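Local coordinates for DUF269-containing protein (Cyanothece sp. ATCC 51142, PDB 3NJ2), which is of unknown function but belongs to the DUF269 family and is associated with nitrogen fixation in this cyanobacterium, at residues S34-S39 with L90-A95; Q43-D48 with E59-P64. One frame throughout, in Å; residues are numbered along the deposited sequence.

Contact 1. Residues S34-S39 with L90-A95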
loop_
_atom_site.group_PDB
_atom_site.type_symbol
_atom_site.label_atom_id
_atom_site.label_comp_id
_atom_site.label_asym_id
_atom_site.label_seq_id
_atom_site.Cartn_x
_atom_site.Cartn_y
_atom_site.Cartn_z
ATOM N N SER B 34 -18.981 22.072 -0.361
ATOM C CA SER B 34 -18.757 20.696 0.052
ATOM C C SER B 34 -17.583 20.433 0.949
ATOM O O SER B 34 -16.487 20.782 0.605
ATOM C CB SER B 34 -18.588 19.843 -1.213
ATOM O OG SER B 34 -18.091 18.538 -0.848
ATOM N N PRO B 35 -17.762 19.792 2.133
ATOM C CA PRO B 35 -16.567 19.543 2.968
ATOM C C PRO B 35 -15.586 18.591 2.241
ATOM O O PRO B 35 -14.424 18.739 2.410
ATOM C CB PRO B 35 -17.151 18.899 4.234
ATOM C CG PRO B 35 -18.496 19.563 4.320
ATOM C CD PRO B 35 -19.036 19.620 2.899
ATOM N N PHE B 36 -16.139 17.650 1.447
ATOM C CA PHE B 36 -15.274 16.770 0.665
ATOM C C PHE B 36 -14.462 17.506 -0.374
ATOM O O PHE B 36 -13.271 17.335 -0.385
ATOM C CB PHE B 36 -15.966 15.510 0.079
ATOM C CG PHE B 36 -15.013 14.741 -0.739
ATOM C CD1 PHE B 36 -14.004 13.926 -0.107
ATOM C CD2 PHE B 36 -15.052 14.816 -2.154
ATOM C CE1 PHE B 36 -13.020 13.248 -0.899
ATOM C CE2 PHE B 36 -14.084 14.149 -2.862
ATOM C CZ PHE B 36 -13.064 13.415 -2.241
ATOM N N LEU B 37 -15.146 18.296 -1.201
ATOM C CA LEU B 37 -14.367 18.994 -2.205
ATOM C C LEU B 37 -13.380 19.978 -1.600
ATOM O O LEU B 37 -12.308 20.190 -2.155
ATOM C CB LEU B 37 -15.316 19.642 -3.249
ATOM C CG LEU B 37 -16.237 18.723 -4.034
ATOM C CD1 LEU B 37 -17.197 19.425 -5.037
ATOM C CD2 LEU B 37 -15.381 17.659 -4.730
ATOM N N GLN B 38 -13.780 20.627 -0.497
ATOM C CA GLN B 38 -12.876 21.457 0.186
ATOM C C GLN B 38 -11.621 20.680 0.714
ATOM O O GLN B 38 -10.487 21.145 0.621
ATOM C CB GLN B 38 -13.593 22.307 1.215
ATOM C CG GLN B 38 -14.343 23.499 0.579
ATOM C CD GLN B 38 -13.367 24.467 -0.079
ATOM O OE1 GLN B 38 -12.460 24.997 0.603
ATOM N NE2 GLN B 38 -13.524 24.675 -1.392
ATOM N N SER B 39 -11.834 19.503 1.259
ATOM C CA SER B 39 -10.756 18.658 1.676
ATOM C C SER B 39 -9.878 18.299 0.511
ATOM O O SER B 39 -8.705 18.365 0.615
ATOM C CB SER B 39 -11.295 17.359 2.274
ATOM O OG SER B 39 -10.246 16.712 2.972
ATOM N N LEU B 90 -3.646 9.833 -5.016
ATOM C CA LEU B 90 -3.192 9.952 -3.621
ATOM C C LEU B 90 -3.934 11.085 -2.915
ATOM O O LEU B 90 -4.443 10.872 -1.800
ATOM C CB LEU B 90 -1.690 10.176 -3.636
ATOM C CG LEU B 90 -0.810 9.851 -2.459
ATOM C CD1 LEU B 90 -1.174 8.504 -1.824
ATOM C CD2 LEU B 90 0.595 9.774 -3.070
ATOM N N CYS B 91 -4.151 12.196 -3.614
ATOM C CA CYS B 91 -4.821 13.322 -2.974
ATOM C C CYS B 91 -6.278 13.083 -2.683
ATOM O O CYS B 91 -6.785 13.484 -1.602
ATOM C CB CYS B 91 -4.673 14.601 -3.795
ATOM S SG CYS B 91 -2.950 15.324 -3.641
ATOM N N TYR B 92 -6.952 12.333 -3.560
ATOM C CA TYR B 92 -8.322 11.864 -3.338
ATOM C C TYR B 92 -8.413 11.049 -2.084
ATOM O O TYR B 92 -9.247 11.352 -1.159
ATOM C CB TYR B 92 -8.773 11.056 -4.576
ATOM C CG TYR B 92 -10.158 10.499 -4.517
ATOM C CD1 TYR B 92 -11.295 11.325 -4.746
ATOM C CD2 TYR B 92 -10.363 9.153 -4.293
ATOM C CE1 TYR B 92 -12.608 10.802 -4.741
ATOM C CE2 TYR B 92 -11.632 8.640 -4.339
ATOM C CZ TYR B 92 -12.744 9.479 -4.548
ATOM O OH TYR B 92 -13.994 8.938 -4.515
ATOM N N PHE B 93 -7.531 10.065 -1.937
ATOM C CA PHE B 93 -7.584 9.233 -0.724
ATOM C C PHE B 93 -7.135 9.961 0.530
ATOM O O PHE B 93 -7.632 9.648 1.612
ATOM C CB PHE B 93 -6.986 7.831 -0.960
ATOM C CG PHE B 93 -7.867 7.011 -1.895
ATOM C CD1 PHE B 93 -9.004 6.404 -1.364
ATOM C CD2 PHE B 93 -7.542 6.832 -3.287
ATOM C CE1 PHE B 93 -9.806 5.764 -2.208
ATOM C CE2 PHE B 93 -8.409 6.180 -4.145
ATOM C CZ PHE B 93 -9.549 5.632 -3.585
ATOM N N ARG B 94 -6.164 10.891 0.370
ATOM C CA ARG B 94 -5.772 11.727 1.545
ATOM C C ARG B 94 -6.896 12.637 1.960
ATOM O O ARG B 94 -7.008 12.973 3.202
ATOM C CB ARG B 94 -4.591 12.609 1.166
ATOM C CG ARG B 94 -3.239 11.770 1.134
ATOM C CD ARG B 94 -2.200 12.628 0.361
ATOM N NE ARG B 94 -0.900 11.961 0.427
ATOM C CZ ARG B 94 0.122 12.194 -0.406
ATOM N NH1 ARG B 94 0.008 13.060 -1.427
ATOM N NH2 ARG B 94 1.229 11.494 -0.255
ATOM N N ALA B 95 -7.696 13.082 1.021
ATOM C CA ALA B 95 -8.838 13.982 1.307
ATOM C C ALA B 95 -9.886 13.187 2.158
ATOM O O ALA B 95 -10.491 13.741 3.138
ATOM C CB ALA B 95 -9.388 14.498 0.017
#
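Phe-36 reaches from the first turn of helix 35-46 to Tyr-92 and Ala-95 on helix 83-104. The side chain leaves with CG anti to the backbone N, and from CB and CG the ring is carried across the gap between the helices until CE1 rests against the Ala-95 methyl, 3.9 Å from its CB. The closest approach is at the tip: CZ of Phe-36 lies 3.6 Å from CE1 of Tyr-92 and nearly as close to CD1, while CE2 touches the same CE1 more loosely. The two rings stand almost perpendicular, planes at 82°, but meet obliquely.

One turn on, Ser-39 supplies the polar link. Its OG donates to the carbonyl O of Ala-95 at 3.0 Å, reaching the oxygen from the side (C=O...OG angle 110°) and tilted somewhat from the carbonyl plane. This ties a buried hydroxyl to the backbone of the facing helix where the CA atoms of Ser-39 and Ala-95 are 5.1 Å apart.

The short helical segments cross at 131°, with axes 9.6 Å apart, in a helix-helix contact near the centre of the chain whose four touching residues are all buried. Tyr-92 continues the aromatic cluster to Phe-142, its edge-to-face partner. Helix 147-167 adds Asn-151 and Thr-155 against Phe-36, and Phe-93 and Leu-90 of helix 83-104 pack on strand 109-114.

Contact 2. Residues Q43-D48 with E59-P64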
loop_
_atom_site.group_PDB
_atom_site.type_symbol
_atom_site.label_atom_id
_atom_site.label_comp_id
_atom_site.label_asym_id
_atom_site.label_seq_id
_atom_site.Cartn_x
_atom_site.Cartn_y
_atom_site.Cartn_z
ATOM N N GLN B 43 -5.802 19.221 -0.091
ATOM C CA GLN B 43 -4.737 18.290 -0.340
ATOM C C GLN B 43 -3.981 18.617 -1.624
ATOM O O GLN B 43 -2.804 18.590 -1.643
ATOM C CB GLN B 43 -5.275 16.812 -0.357
ATOM C CG GLN B 43 -5.887 16.430 1.015
ATOM C CD GLN B 43 -4.806 16.228 2.103
ATOM O OE1 GLN B 43 -3.718 15.758 1.814
ATOM N NE2 GLN B 43 -5.125 16.576 3.319
ATOM N N ILE B 44 -4.684 18.951 -2.686
ATOM C CA ILE B 44 -4.051 19.250 -3.999
ATOM C C ILE B 44 -3.043 20.420 -3.779
ATOM O O ILE B 44 -1.898 20.392 -4.273
ATOM C CB ILE B 44 -5.076 19.579 -5.150
ATOM C CG1 ILE B 44 -5.895 18.340 -5.553
ATOM C CG2 ILE B 44 -4.292 20.044 -6.380
ATOM C CD1 ILE B 44 -5.032 17.246 -6.281
ATOM N N ARG B 45 -3.490 21.436 -3.026
ATOM C CA ARG B 45 -2.626 22.620 -2.791
ATOM C C ARG B 45 -1.445 22.328 -1.917
ATOM O O ARG B 45 -0.379 22.984 -1.990
ATOM C CB ARG B 45 -3.447 23.768 -2.194
ATOM C CG ARG B 45 -4.566 24.289 -3.205
ATOM C CD ARG B 45 -5.234 25.563 -2.666
ATOM N NE ARG B 45 -6.340 26.189 -3.424
ATOM C CZ ARG B 45 -6.183 26.896 -4.547
ATOM N NH1 ARG B 45 -4.955 27.133 -4.989
ATOM N NH2 ARG B 45 -7.250 27.303 -5.176
ATOM N N ALA B 46 -1.608 21.349 -1.041
ATOM C CA ALA B 46 -0.554 20.998 -0.093
ATOM C C ALA B 46 0.573 20.227 -0.795
ATOM O O ALA B 46 1.671 20.145 -0.263
ATOM C CB ALA B 46 -1.190 20.149 1.040
ATOM N N TYR B 47 0.292 19.655 -1.969
ATOM C CA TYR B 47 1.247 18.808 -2.674
ATOM C C TYR B 47 1.647 19.395 -4.010
ATOM O O TYR B 47 1.554 18.771 -5.084
ATOM C CB TYR B 47 0.758 17.336 -2.740
ATOM C CG TYR B 47 0.716 16.686 -1.359
ATOM C CD1 TYR B 47 1.864 16.112 -0.781
ATOM C CD2 TYR B 47 -0.476 16.622 -0.629
ATOM C CE1 TYR B 47 1.817 15.508 0.454
ATOM C CE2 TYR B 47 -0.549 16.049 0.637
ATOM C CZ TYR B 47 0.622 15.484 1.192
ATOM O OH TYR B 47 0.538 14.928 2.447
ATOM N N ASP B 48 2.047 20.649 -3.933
ATOM C CA ASP B 48 2.273 21.487 -5.092
ATOM C C ASP B 48 3.685 22.035 -5.000
ATOM O O ASP B 48 3.888 23.134 -4.446
ATOM C CB ASP B 48 1.248 22.634 -5.048
ATOM C CG ASP B 48 1.341 23.582 -6.245
ATOM O OD1 ASP B 48 2.094 23.341 -7.199
ATOM O OD2 ASP B 48 0.609 24.583 -6.238
ATOM N N GLU B 59 -11.941 25.797 -8.198
ATOM C CA GLU B 59 -12.633 25.077 -9.265
ATOM C C GLU B 59 -11.595 24.626 -10.272
ATOM O O GLU B 59 -11.632 23.481 -10.830
ATOM C CB GLU B 59 -13.636 26.069 -9.927
ATOM C CG GLU B 59 -14.827 26.298 -9.008
ATOM C CD GLU B 59 -14.636 27.301 -7.814
ATOM O OE1 GLU B 59 -13.722 28.138 -7.773
ATOM O OE2 GLU B 59 -15.480 27.279 -6.881
ATOM N N LEU B 60 -10.658 25.501 -10.595
ATOM C CA LEU B 60 -9.652 25.139 -11.582
ATOM C C LEU B 60 -8.729 24.036 -11.063
ATOM O O LEU B 60 -8.284 23.097 -11.827
ATOM C CB LEU B 60 -8.812 26.357 -11.952
ATOM C CG LEU B 60 -8.013 26.222 -13.216
ATOM C CD1 LEU B 60 -8.776 25.629 -14.453
ATOM C CD2 LEU B 60 -7.330 27.617 -13.574
ATOM N N VAL B 61 -8.407 24.115 -9.786
ATOM C CA VAL B 61 -7.519 23.169 -9.130
ATOM C C VAL B 61 -8.054 21.730 -9.166
ATOM O O VAL B 61 -7.237 20.788 -9.444
ATOM C CB VAL B 61 -7.086 23.693 -7.731
ATOM C CG1 VAL B 61 -6.398 22.570 -6.925
ATOM C CG2 VAL B 61 -6.144 24.916 -7.933
ATOM N N ILE B 62 -9.375 21.602 -9.071
ATOM C CA ILE B 62 -9.999 20.280 -8.957
ATOM C C ILE B 62 -10.448 19.820 -10.374
ATOM O O ILE B 62 -10.868 18.685 -10.504
ATOM C CB ILE B 62 -11.315 20.283 -8.208
ATOM C CG1 ILE B 62 -11.336 21.066 -6.924
ATOM C CG2 ILE B 62 -11.702 18.845 -7.822
ATOM C CD1 ILE B 62 -12.666 20.658 -6.146
ATOM N N ALA B 63 -10.502 20.715 -11.379
ATOM C CA ALA B 63 -11.076 20.329 -12.673
ATOM C C ALA B 63 -10.453 19.093 -13.306
ATOM O O ALA B 63 -11.206 18.388 -13.972
ATOM C CB ALA B 63 -10.939 21.523 -13.744
ATOM N N PRO B 64 -9.160 18.856 -13.045
ATOM C CA PRO B 64 -8.602 17.609 -13.684
ATOM C C PRO B 64 -9.199 16.292 -13.198
ATOM O O PRO B 64 -8.897 15.241 -13.846
ATOM C CB PRO B 64 -7.113 17.636 -13.302
ATOM C CG PRO B 64 -6.845 19.136 -13.264
ATOM C CD PRO B 64 -8.055 19.644 -12.439
#
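Val-61 sends its two methyls to different partners on the end of helix 35-46: CG1 to Ile-44 and CG2 to Arg-45. The CG1 branch is anti to the valine's backbone N (chi1 168°) and lies along Ile-44; Val-61 CG1 comes to 3.3 Å from Ile-44 CG2, tighter than ordinary van der Waals contact. CB of Ile-44 is also near, 3.7 Å from the same CG1 of Val-61. Ile-44 offers its shorter branch because CG2, not CG1, is the arm set anti to the backbone N; the two side chains slide past one another in opposite directions.

The contact packs the last turn of helix 35-46 on the short helix 58-62: two helices consecutive in the chain, joined by the loop 47-57, fold back on each other with the CA atoms of Ile-44 and Val-61 7.3 Å apart. Tyr-53 of that loop touches both of these side chains.

Arg-45 stays extended from CG to NE, then turns at its end (chi4 -75°). Val-61 CG2 sits over one face of the guanidinium, 3.8 Å from Arg-45 NH2 and almost equally far from NH1 and CZ. Polar partners outside the two segments would restrict the rotation of this group: NH2 forms a salt bridge with Asp-58 and a hydrogen bond to Trp-56 O, while NH1 bonds to Tyr-53 O.

Helix 35-46 is common to both contacts: residues 34-39 use its N-terminal start in contact 1, and residues 43-48 its C-terminal end in contact 2. The centres lie 10 Å apart, about 5 Å and 11 Å from the centre of the chain. Along the sequence both segments of contact 2 fall between those of contact 1; the short helix 58-62 precedes helix 69-73 and helix 83-104 and packs on the C-terminal end of helix 35-46. The two contacts also touch: Cys-91 CB meets Ile-44 CD1 at 3.6 Å, and Arg-94 forms a cation-pi pair with Tyr-47. Helix 35-46 thus joins the long helix 83-104 to the short helix 58-62 within one chain.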